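Local coordinates for protein TRAP-type C4-dicarboxylate:H+ symport system substrate-binding component DctP (Shewanella oneidensis, PDB 4MX6) that binds succinate in the periplasm and probably hands such C4-dicarboxylates to the membrane components of a TRAP-type proton symport system, at residues 45-48 and 52-55; 63-68 and 270-275; 187-192 and 216-221; 204-209 and 230-235. All blocks are in the same frame, centred on the assembly; numbering follows the deposited sequence. Where two conformers were deposited one is given.

Contact 1. Residues 45-48 and 52-55; sequences VAEN and GQMA
Q53 reaches back from the first turn of helix 50-65 to the loop before it, and its amide carries the polar part of the contact. NE2 of Q53 donates to the backbone O of E47 over 3.0 Å in a nearly straight bond (171° at the hydrogen). The acceptor lies in the plane of the Q53 amide, but the donor stands above the carbonyl plane of E47, 49° out of it. A bend at chi2 (-60°) folds the Q53 chain back to this position. A water ties the same two residues a second time: it accepts from NE2 of Q53 at 2.9 Å and donates to OE2 of E47 at 2.7 Å.

G52 has no side chain, and its CA comes 3.3 Å from O of E47 in a CA-H...O contact, while CG2 of V45 rests 3.9 Å from N of G52. OG1 of T49 is hydrogen-bonded to O of A46 and N of G52, linking the loop to the helix start.

V45 also lies beside the bound succinate and touches K51 and N223 of its site. The contact thus belongs to the loop between strand 37-42 and helix 50-65, which lines the ligand pocket of a periplasmic binding protein.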
loop_
_atom_site.group_PDB
_atom_site.type_symbol
_atom_site.label_atom_id
_atom_site.label_comp_id
_atom_site.label_asym_id
_atom_site.label_seq_id
_atom_site.Cartn_x
_atom_site.Cartn_y
_atom_site.Cartn_z
ATOM N N VAL A 45 -6.987 -7.353 0.438
ATOM C CA VAL A 45 -7.463 -6.846 1.721
ATOM C C VAL A 45 -8.893 -7.273 2.056
ATOM O O VAL A 45 -9.606 -7.841 1.241
ATOM C CB VAL A 45 -7.301 -5.312 1.844
ATOM C CG1 VAL A 45 -5.825 -4.929 1.682
ATOM C CG2 VAL A 45 -8.176 -4.545 0.858
ATOM N N ALA A 46 -9.289 -6.999 3.295
ATOM C CA ALA A 46 -10.666 -7.218 3.718
ATOM C C ALA A 46 -11.609 -6.256 2.986
ATOM O O ALA A 46 -11.201 -5.215 2.481
ATOM C CB ALA A 46 -10.790 -7.043 5.218
ATOM N N GLU A 47 -12.884 -6.601 2.944
ATOM C CA GLU A 47 -13.869 -5.771 2.270
ATOM C C GLU A 47 -14.018 -4.399 2.926
ATOM O O GLU A 47 -14.145 -3.382 2.230
ATOM C CB GLU A 47 -15.219 -6.499 2.264
ATOM C CG GLU A 47 -16.355 -5.671 1.703
ATOM C CD GLU A 47 -17.561 -6.488 1.339
ATOM O OE1 GLU A 47 -17.385 -7.553 0.692
ATOM O OE2 GLU A 47 -18.681 -6.035 1.651
ATOM N N ASN A 48 -13.986 -4.353 4.252
ATOM C CA ASN A 48 -14.356 -3.144 4.979
ATOM C C ASN A 48 -13.107 -2.290 5.262
ATOM O O ASN A 48 -12.702 -2.082 6.412
ATOM C CB ASN A 48 -15.151 -3.480 6.246
ATOM C CG ASN A 48 -16.476 -4.151 5.932
ATOM O OD1 ASN A 48 -16.904 -4.213 4.777
ATOM N ND2 ASN A 48 -17.145 -4.635 6.962
ATOM N N GLY A 52 -11.059 -2.149 -0.297
ATOM C CA GLY A 52 -12.247 -2.979 -0.429
ATOM C C GLY A 52 -13.464 -2.174 -0.866
ATOM O O GLY A 52 -14.276 -2.616 -1.703
ATOM N N GLN A 53 -13.622 -1.004 -0.270
ATOM C CA GLN A 53 -14.741 -0.128 -0.579
ATOM C C GLN A 53 -14.582 0.549 -1.937
ATOM O O GLN A 53 -15.569 0.725 -2.656
ATOM C CB GLN A 53 -14.932 0.909 0.527
ATOM C CG GLN A 53 -15.366 0.302 1.858
ATOM C CD GLN A 53 -16.674 -0.431 1.747
ATOM O OE1 GLN A 53 -17.725 0.190 1.594
ATOM N NE2 GLN A 53 -16.619 -1.753 1.833
ATOM N N MET A 54 -13.360 0.943 -2.302
ATOM C CA MET A 54 -13.106 1.484 -3.642
ATOM C C MET A 54 -13.539 0.474 -4.702
ATOM O O MET A 54 -14.207 0.828 -5.676
ATOM C CB MET A 54 -11.632 1.858 -3.797
ATOM C CG MET A 54 -11.234 2.274 -5.202
ATOM S SD MET A 54 -10.654 0.878 -6.167
ATOM C CE MET A 54 -10.566 1.617 -7.792
ATOM N N ALA A 55 -13.170 -0.794 -4.525
ATOM C CA ALA A 55 -13.480 -1.801 -5.536
ATOM C C ALA A 55 -14.996 -1.994 -5.654
ATOM O O ALA A 55 -15.527 -2.117 -6.765
ATOM C CB ALA A 55 -12.780 -3.112 -5.202
HETATM O O HOH W 1 -19.009 -3.374 2.089
#

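Contact 2. Residues 63-68 and 270-275; sequences EQRLPG and LDESIA
R65 and E272 meet end-on in a two-pronged salt bridge, which is all of the direct contact between these segments. NH2 of R65 donates to OE1 of E272 over 2.9 Å, and NH1 of R65 to OE2 of E272 over 3.0 Å, so each nitrogen serves its own oxygen. The carboxylate sits at the edge of the guanidinium, yet the two planes are turned 53° apart. OE1 is met on its syn side, 22° out of the carboxylate plane, whereas OE2 is approached from above that plane.

Both chains get there by stretching. The R65 chain runs extended from CG to NE, and E272 is extended beyond CG, which together span the 12.6 Å between CA of R65 and CA of E272. OE2 of E272 also has the carboxylate of E268 close by, a like charge that the arginine may partly offset.

Farther out, V265 touches the side chain of R65, and L66, where the chain leaves helical geometry, packs on K262, V265 and I266. The bridge lies at the surface, joining the C-terminal end of helix 50-65 to the long helix 260-295; L270 packs on F58, and L270 and I274 reach V248 of strand 243-251.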
loop_
_atom_site.group_PDB
_atom_site.type_symbol
_atom_site.label_atom_id
_atom_site.label_comp_id
_atom_site.label_asym_id
_atom_site.label_seq_id
_atom_site.Cartn_x
_atom_site.Cartn_y
_atom_site.Cartn_z
ATOM N N GLU A 63 -22.052 -0.820 -12.919
ATOM C CA GLU A 63 -23.277 -1.546 -13.178
ATOM C C GLU A 63 -24.476 -0.593 -13.262
ATOM O O GLU A 63 -25.435 -0.883 -13.968
ATOM C CB GLU A 63 -23.418 -2.692 -12.171
ATOM C CG GLU A 63 -22.357 -3.766 -12.482
ATOM C CD GLU A 63 -21.976 -4.631 -11.311
ATOM O OE1 GLU A 63 -22.254 -4.239 -10.162
ATOM O OE2 GLU A 63 -21.426 -5.737 -11.536
ATOM N N GLN A 64 -24.411 0.548 -12.574
ATOM C CA GLN A 64 -25.421 1.591 -12.716
ATOM C C GLN A 64 -25.386 2.280 -14.066
ATOM O O GLN A 64 -26.433 2.572 -14.633
ATOM C CB GLN A 64 -25.217 2.669 -11.668
ATOM C CG GLN A 64 -25.567 2.227 -10.273
ATOM C CD GLN A 64 -24.926 3.107 -9.227
ATOM O OE1 GLN A 64 -24.729 4.302 -9.443
ATOM N NE2 GLN A 64 -24.581 2.523 -8.094
ATOM N N ARG A 65 -24.185 2.571 -14.563
ATOM C CA ARG A 65 -24.013 3.431 -15.732
ATOM C C ARG A 65 -23.944 2.667 -17.043
ATOM O O ARG A 65 -24.229 3.245 -18.097
ATOM C CB ARG A 65 -22.782 4.322 -15.552
ATOM C CG ARG A 65 -22.903 5.198 -14.323
ATOM C CD ARG A 65 -21.643 5.983 -14.002
ATOM N NE ARG A 65 -21.849 6.753 -12.781
ATOM C CZ ARG A 65 -20.968 7.588 -12.243
ATOM N NH1 ARG A 65 -19.776 7.775 -12.797
ATOM N NH2 ARG A 65 -21.286 8.237 -11.129
ATOM N N LEU A 66 -23.600 1.382 -16.976
ATOM C CA LEU A 66 -23.483 0.524 -18.157
ATOM C C LEU A 66 -24.248 -0.791 -17.977
ATOM O O LEU A 66 -23.719 -1.870 -18.242
ATOM C CB LEU A 66 -22.012 0.216 -18.429
ATOM C CG LEU A 66 -21.155 1.443 -18.767
ATOM C CD1 LEU A 66 -19.673 1.122 -18.652
ATOM C CD2 LEU A 66 -21.472 1.947 -20.167
ATOM N N PRO A 67 -25.508 -0.707 -17.541
ATOM C CA PRO A 67 -26.245 -1.940 -17.241
ATOM C C PRO A 67 -26.377 -2.851 -18.448
ATOM O O PRO A 67 -26.749 -2.413 -19.545
ATOM C CB PRO A 67 -27.617 -1.434 -16.784
ATOM C CG PRO A 67 -27.740 -0.068 -17.355
ATOM C CD PRO A 67 -26.344 0.490 -17.366
ATOM N N GLY A 68 -26.064 -4.125 -18.238
ATOM C CA GLY A 68 -26.146 -5.115 -19.288
ATOM C C GLY A 68 -24.965 -5.127 -20.239
ATOM O O GLY A 68 -24.858 -6.026 -21.073
ATOM N N LEU A 270 -14.005 4.771 -12.244
ATOM C CA LEU A 270 -12.814 4.477 -11.466
ATOM C C LEU A 270 -12.342 5.703 -10.681
ATOM O O LEU A 270 -12.032 5.614 -9.505
ATOM C CB LEU A 270 -11.714 3.971 -12.388
ATOM C CG LEU A 270 -10.588 3.253 -11.677
ATOM C CD1 LEU A 270 -11.026 1.832 -11.351
ATOM C CD2 LEU A 270 -9.402 3.235 -12.570
ATOM N N ASP A 271 -12.276 6.853 -11.348
ATOM C CA ASP A 271 -11.845 8.078 -10.688
ATOM C C ASP A 271 -12.725 8.377 -9.472
ATOM O O ASP A 271 -12.235 8.738 -8.404
ATOM C CB ASP A 271 -11.933 9.269 -11.644
ATOM C CG ASP A 271 -10.933 9.217 -12.778
ATOM O OD1 ASP A 271 -10.003 8.384 -12.746
ATOM O OD2 ASP A 271 -11.089 10.035 -13.715
ATOM N N GLU A 272 -14.038 8.249 -9.638
ATOM C CA GLU A 272 -14.957 8.538 -8.545
ATOM C C GLU A 272 -14.803 7.530 -7.399
ATOM O O GLU A 272 -14.895 7.882 -6.223
ATOM C CB GLU A 272 -16.391 8.565 -9.066
ATOM C CG GLU A 272 -16.668 9.754 -9.930
ATOM C CD GLU A 272 -18.057 9.710 -10.527
ATOM O OE1 GLU A 272 -19.005 9.324 -9.796
ATOM O OE2 GLU A 272 -18.209 10.056 -11.731
ATOM N N SER A 273 -14.554 6.282 -7.752
ATOM C CA SER A 273 -14.357 5.240 -6.753
ATOM C C SER A 273 -13.082 5.496 -5.934
ATOM O O SER A 273 -13.056 5.266 -4.730
ATOM C CB SER A 273 -14.298 3.886 -7.453
ATOM O OG SER A 273 -15.514 3.621 -8.145
ATOM N N ILE A 274 -12.031 5.963 -6.602
ATOM C CA ILE A 274 -10.781 6.304 -5.931
ATOM C C ILE A 274 -11.021 7.471 -4.969
ATOM O O ILE A 274 -10.525 7.461 -3.837
ATOM C CB ILE A 274 -9.673 6.631 -6.952
ATOM C CG1 ILE A 274 -9.214 5.343 -7.629
ATOM C CG2 ILE A 274 -8.514 7.353 -6.264
ATOM C CD1 ILE A 274 -8.241 5.535 -8.781
ATOM N N ALA A 275 -11.782 8.480 -5.389
ATOM C CA ALA A 275 -12.076 9.590 -4.493
ATOM C C ALA A 275 -12.788 9.102 -3.230
ATOM O O ALA A 275 -12.473 9.526 -2.112
ATOM C CB ALA A 275 -12.892 10.676 -5.209
#

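Contact 3. Residues 187-192 and 216-221; sequences AAQFDA and GQENTW
Q189 and E218 are brought together by two extended chains: Q189 sends CG away from its own backbone N (chi1 173°) and continues straight, while E218 starts with CG between its backbone N and carbonyl carbon (chi1 51°) before running on extended to the carboxylate. Where they meet, NE2 of Q189 donates to OE1 of E218 over 2.9 Å, with 161° at the hydrogen. The acceptor lies in the Q189 amide plane, but the donor arrives from well above the carboxylate plane; the two flat groups stand almost perpendicular. F190, one residue along the helix and stacked on the ring of F178, brings its own ring edge to the same carboxylate, with CE2 of F190 4.1 Å from CD of E218.

More partners gather round the carboxylate from outside the two segments. H241 NE2 is hydrogen-bonded to OE1, the oxygen that Q189 also holds, and K159 forms a salt bridge with OE2.

Along the strand, OD1 of N219 accepts from N of T220 at 3.0 Å, in the carbonyl plane and on a lone pair. The same OD1 is bound by N223 and ND2 of N219 bonds the succinate, while T220 occupies the N-cap of helix 221-226.

All three touching residues are buried. The E218 carboxylate is held by an amide, an imidazole and an ammonium group, contacts consistent with a stabilised negative charge inside the protein, one residue away from a ligand-binding asparagine.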
loop_
_atom_site.group_PDB
_atom_site.type_symbol
_atom_site.label_atom_id
_atom_site.label_comp_id
_atom_site.label_asym_id
_atom_site.label_seq_id
_atom_site.Cartn_x
_atom_site.Cartn_y
_atom_site.Cartn_z
ATOM N N ALA A 187 13.174 -4.159 2.933
ATOM C CA ALA A 187 14.169 -5.036 3.546
ATOM C C ALA A 187 15.324 -4.187 4.087
ATOM O O ALA A 187 15.793 -4.396 5.209
ATOM C CB ALA A 187 14.671 -6.061 2.553
ATOM N N ALA A 188 15.789 -3.232 3.291
ATOM C CA ALA A 188 16.894 -2.375 3.697
ATOM C C ALA A 188 16.537 -1.529 4.921
ATOM O O ALA A 188 17.388 -1.291 5.788
ATOM C CB ALA A 188 17.327 -1.489 2.541
ATOM N N GLN A 189 15.285 -1.084 5.010
ATOM C CA GLN A 189 14.808 -0.342 6.162
ATOM C C GLN A 189 15.069 -1.139 7.441
ATOM O O GLN A 189 15.567 -0.616 8.431
ATOM C CB GLN A 189 13.302 -0.067 5.989
ATOM C CG GLN A 189 12.632 0.556 7.181
ATOM C CD GLN A 189 11.153 0.720 6.945
ATOM O OE1 GLN A 189 10.703 1.731 6.415
ATOM N NE2 GLN A 189 10.389 -0.295 7.296
ATOM N N PHE A 190 14.694 -2.416 7.447
ATOM C CA PHE A 190 14.922 -3.237 8.634
ATOM C C PHE A 190 16.390 -3.632 8.809
ATOM O O PHE A 190 16.880 -3.657 9.939
ATOM C CB PHE A 190 13.961 -4.427 8.672
ATOM C CG PHE A 190 12.552 -4.013 9.000
ATOM C CD1 PHE A 190 12.223 -3.635 10.293
ATOM C CD2 PHE A 190 11.576 -3.929 8.018
ATOM C CE1 PHE A 190 10.960 -3.214 10.599
ATOM C CE2 PHE A 190 10.295 -3.512 8.333
ATOM C CZ PHE A 190 9.995 -3.165 9.622
ATOM N N ASP A 191 17.112 -3.882 7.717
ATOM C CA ASP A 191 18.566 -4.102 7.804
ATOM C C ASP A 191 19.252 -2.933 8.526
ATOM O O ASP A 191 20.229 -3.128 9.249
ATOM C CB ASP A 191 19.216 -4.215 6.411
ATOM C CG ASP A 191 18.864 -5.480 5.661
ATOM O OD1 ASP A 191 18.501 -6.495 6.281
ATOM O OD2 ASP A 191 18.990 -5.446 4.414
ATOM N N ALA A 192 18.769 -1.716 8.295
ATOM C CA ALA A 192 19.422 -0.509 8.807
ATOM C C ALA A 192 19.444 -0.444 10.331
ATOM O O ALA A 192 20.262 0.269 10.910
ATOM C CB ALA A 192 18.735 0.724 8.242
ATOM N N GLY A 216 7.361 -9.217 14.310
ATOM C CA GLY A 216 6.648 -7.977 14.069
ATOM C C GLY A 216 6.409 -7.726 12.599
ATOM O O GLY A 216 6.770 -8.522 11.744
ATOM N N GLN A 217 5.761 -6.601 12.325
ATOM C CA GLN A 217 5.472 -6.192 10.960
ATOM C C GLN A 217 5.206 -4.690 10.955
ATOM O O GLN A 217 5.359 -4.026 11.985
ATOM C CB GLN A 217 4.313 -7.019 10.364
ATOM C CG GLN A 217 2.986 -6.966 11.132
ATOM C CD GLN A 217 2.149 -5.744 10.801
ATOM O OE1 GLN A 217 1.729 -5.559 9.663
ATOM N NE2 GLN A 217 1.913 -4.896 11.797
ATOM N N GLU A 218 4.851 -4.141 9.795
ATOM C CA GLU A 218 4.536 -2.712 9.665
ATOM C C GLU A 218 3.261 -2.601 8.833
ATOM O O GLU A 218 3.137 -3.235 7.778
ATOM C CB GLU A 218 5.684 -1.931 9.005
ATOM C CG GLU A 218 6.177 -2.551 7.703
ATOM C CD GLU A 218 6.990 -1.617 6.807
ATOM O OE1 GLU A 218 7.513 -0.603 7.295
ATOM O OE2 GLU A 218 7.071 -1.897 5.590
ATOM N N ASN A 219 2.315 -1.785 9.278
ATOM C CA ASN A 219 1.080 -1.633 8.517
ATOM C C ASN A 219 0.242 -0.476 9.039
ATOM O O ASN A 219 0.535 0.110 10.084
ATOM C CB ASN A 219 0.257 -2.932 8.472
ATOM C CG ASN A 219 -0.165 -3.253 7.061
ATOM O OD1 ASN A 219 -0.820 -2.431 6.412
ATOM N ND2 ASN A 219 0.283 -4.383 6.539
ATOM N N THR A 220 -0.806 -0.150 8.297
ATOM C CA THR A 220 -1.688 0.930 8.679
ATOM C C THR A 220 -2.687 0.459 9.725
ATOM O O THR A 220 -2.910 -0.747 9.898
ATOM C CB THR A 220 -2.467 1.456 7.462
ATOM O OG1 THR A 220 -3.357 0.415 7.032
ATOM C CG2 THR A 220 -1.517 1.854 6.322
ATOM N N TRP A 221 -3.326 1.397 10.407
ATOM C CA TRP A 221 -4.370 1.037 11.367
ATOM C C TRP A 221 -5.449 0.179 10.706
ATOM O O TRP A 221 -5.945 -0.757 11.318
ATOM C CB TRP A 221 -5.020 2.263 12.021
ATOM C CG TRP A 221 -4.083 3.102 12.821
ATOM C CD1 TRP A 221 -3.687 4.361 12.518
ATOM C CD2 TRP A 221 -3.431 2.763 14.054
ATOM N NE1 TRP A 221 -2.831 4.833 13.467
ATOM C CE2 TRP A 221 -2.643 3.875 14.420
ATOM C CE3 TRP A 221 -3.429 1.638 14.881
ATOM C CZ2 TRP A 221 -1.871 3.898 15.574
ATOM C CZ3 TRP A 221 -2.665 1.678 16.037
ATOM C CH2 TRP A 221 -1.902 2.803 16.367
#

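Contact 4. Residues 204-209 and 230-235; sequences EVFTLL and YEVQSH
The contact is a small apolar junction near the succinate site, with V232 set against one side of helix 205-210; the L209 side chain lies about 6 Å from that of R179, a residue of that site. CG2 of V232 meets CB of L209 at 3.7 Å and CE1 of F206 at 3.9 Å. The other branch, CG1 of V232, touches CE1 and CZ of F206, so both methyls bear on the ring, CG2 approaching it obliquely. F206 swings its ring up to the valine with CG opposite its backbone N (chi1 175°).

CD2 of L209 lies against the amide of Q233, 3.5 Å from CD and OE1 and 3.6 Å from NE2. That amide is fixed by polar partners: bent at chi2 (-84°), the chain turns back so that NE2 of Q233 donates to O of V232 at 3.1 Å. NE2 also binds O of D215, and OE1 binds T162.

L209 also packs against I214 and Q217, bringing helix 205-210 into contact with strand 217-219, where V205 also touches Q217. The 230-235 loop follows helix 221-226 and runs into strand 235-237, where S234 and H235 form a classic beta bulge opposite A163 of strand 160-163.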
loop_
_atom_site.group_PDB
_atom_site.type_symbol
_atom_site.label_atom_id
_atom_site.label_comp_id
_atom_site.label_asym_id
_atom_site.label_seq_id
_atom_site.Cartn_x
_atom_site.Cartn_y
_atom_site.Cartn_z
ATOM N N GLU A 204 -0.446 -14.222 4.461
ATOM C CA GLU A 204 0.200 -15.046 5.480
ATOM C C GLU A 204 0.486 -14.320 6.789
ATOM O O GLU A 204 0.893 -14.935 7.758
ATOM C CB GLU A 204 1.539 -15.553 4.943
ATOM C CG GLU A 204 1.435 -16.504 3.767
ATOM C CD GLU A 204 2.788 -17.066 3.359
ATOM O OE1 GLU A 204 3.715 -17.046 4.186
ATOM O OE2 GLU A 204 2.925 -17.535 2.217
ATOM N N VAL A 205 0.328 -13.007 6.819
ATOM C CA VAL A 205 0.891 -12.230 7.913
ATOM C C VAL A 205 0.287 -12.586 9.268
ATOM O O VAL A 205 1.018 -12.778 10.236
ATOM C CB VAL A 205 0.796 -10.722 7.650
ATOM C CG1 VAL A 205 1.330 -9.944 8.829
ATOM C CG2 VAL A 205 1.593 -10.375 6.399
ATOM N N PHE A 206 -1.033 -12.692 9.360
ATOM C CA PHE A 206 -1.642 -13.013 10.637
ATOM C C PHE A 206 -1.064 -14.312 11.215
ATOM O O PHE A 206 -0.689 -14.371 12.384
ATOM C CB PHE A 206 -3.169 -13.118 10.560
ATOM C CG PHE A 206 -3.779 -13.557 11.857
ATOM C CD1 PHE A 206 -4.100 -12.629 12.837
ATOM C CD2 PHE A 206 -3.969 -14.897 12.133
ATOM C CE1 PHE A 206 -4.617 -13.028 14.055
ATOM C CE2 PHE A 206 -4.486 -15.300 13.351
ATOM C CZ PHE A 206 -4.814 -14.364 14.310
ATOM N N THR A 207 -1.002 -15.350 10.396
ATOM C CA THR A 207 -0.532 -16.646 10.866
ATOM C C THR A 207 0.948 -16.592 11.253
ATOM O O THR A 207 1.348 -17.218 12.235
ATOM C CB THR A 207 -0.784 -17.736 9.806
ATOM O OG1 THR A 207 -2.186 -17.795 9.508
ATOM C CG2 THR A 207 -0.319 -19.102 10.294
ATOM N N LEU A 208 1.756 -15.854 10.496
ATOM C CA LEU A 208 3.158 -15.702 10.848
ATOM C C LEU A 208 3.324 -15.032 12.206
ATOM O O LEU A 208 4.179 -15.436 12.997
ATOM C CB LEU A 208 3.888 -14.909 9.764
ATOM C CG LEU A 208 4.030 -15.613 8.410
ATOM C CD1 LEU A 208 4.445 -14.616 7.331
ATOM C CD2 LEU A 208 5.026 -16.773 8.486
ATOM N N LEU A 209 2.523 -14.004 12.475
ATOM C CA LEU A 209 2.568 -13.320 13.768
ATOM C C LEU A 209 2.074 -14.250 14.876
ATOM O O LEU A 209 2.681 -14.355 15.952
ATOM C CB LEU A 209 1.692 -12.071 13.764
ATOM C CG LEU A 209 2.081 -10.934 12.827
ATOM C CD1 LEU A 209 0.942 -9.938 12.770
ATOM C CD2 LEU A 209 3.367 -10.252 13.261
ATOM N N TYR A 230 -3.469 -6.903 15.740
ATOM C CA TYR A 230 -3.382 -6.409 17.111
ATOM C C TYR A 230 -3.730 -7.483 18.148
ATOM O O TYR A 230 -3.428 -7.309 19.325
ATOM C CB TYR A 230 -4.267 -5.172 17.312
ATOM C CG TYR A 230 -5.760 -5.442 17.240
ATOM C CD1 TYR A 230 -6.410 -5.568 16.022
ATOM C CD2 TYR A 230 -6.526 -5.574 18.392
ATOM C CE1 TYR A 230 -7.780 -5.806 15.951
ATOM C CE2 TYR A 230 -7.890 -5.821 18.329
ATOM C CZ TYR A 230 -8.512 -5.948 17.106
ATOM O OH TYR A 230 -9.875 -6.175 17.017
ATOM N N GLU A 231 -4.373 -8.579 17.733
ATOM C CA GLU A 231 -4.698 -9.666 18.658
ATOM C C GLU A 231 -3.513 -10.602 18.888
ATOM O O GLU A 231 -3.572 -11.449 19.783
ATOM C CB GLU A 231 -5.909 -10.453 18.156
ATOM C CG GLU A 231 -7.172 -9.604 18.094
ATOM C CD GLU A 231 -8.428 -10.374 17.710
ATOM O OE1 GLU A 231 -8.340 -11.563 17.350
ATOM O OE2 GLU A 231 -9.510 -9.761 17.748
ATOM N N VAL A 232 -2.437 -10.433 18.124
ATOM C CA VAL A 232 -1.282 -11.327 18.206
ATOM C C VAL A 232 0.035 -10.545 18.276
ATOM O O VAL A 232 1.116 -11.088 18.027
ATOM C CB VAL A 232 -1.267 -12.339 17.035
ATOM C CG1 VAL A 232 -2.356 -13.377 17.231
ATOM C CG2 VAL A 232 -1.408 -11.639 15.702
ATOM N N GLN A 233 -0.079 -9.282 18.665
ATOM C CA GLN A 233 1.074 -8.400 18.867
ATOM C C GLN A 233 0.823 -7.602 20.138
ATOM O O GLN A 233 -0.199 -6.930 20.237
ATOM C CB GLN A 233 1.245 -7.440 17.684
ATOM C CG GLN A 233 1.544 -8.140 16.382
ATOM C CD GLN A 233 3.023 -8.434 16.237
ATOM O OE1 GLN A 233 3.748 -7.670 15.617
ATOM N NE2 GLN A 233 3.473 -9.544 16.788
ATOM N N SER A 234 1.740 -7.639 21.099
ATOM C CA SER A 234 1.491 -6.960 22.364
ATOM C C SER A 234 1.651 -5.435 22.315
ATOM O O SER A 234 1.106 -4.747 23.186
ATOM C CB SER A 234 2.366 -7.540 23.489
ATOM O OG SER A 234 3.737 -7.298 23.238
ATOM N N HIS A 235 2.393 -4.910 21.335
ATOM C CA HIS A 235 2.719 -3.484 21.295
ATOM C C HIS A 235 2.673 -2.919 19.894
ATOM O O HIS A 235 3.229 -3.503 18.966
ATOM C CB HIS A 235 4.119 -3.266 21.844
ATOM C CG HIS A 235 4.207 -3.451 23.316
ATOM N ND1 HIS A 235 4.400 -4.680 23.914
ATOM C CD2 HIS A 235 4.091 -2.554 24.320
ATOM C CE1 HIS A 235 4.407 -4.525 25.225
ATOM N NE2 HIS A 235 4.218 -3.245 25.495
#

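Contacts 1 and 2 share helix 50-65, their centres 15 Å apart, and meet through M54: its CG lies 3.5 Å from O of S273 and its CE 3.6 Å from CD1 of L270. Contacts 3 and 4 form the second pair, centred 14 Å apart, with CA of G216 3.3 Å from OE1 of Q233; their segments alternate along the chain. Contacts 1 and 3 reach the succinate. The side chain of V45 is about 3 Å from the bound succinate, and N219 of contact 3 bonds it. The side chain of L209 in contact 4 stays about 10 Å from the succinate. Contact 2, some 35 Å between centres from contact 3, lies away from the annotated ligand site.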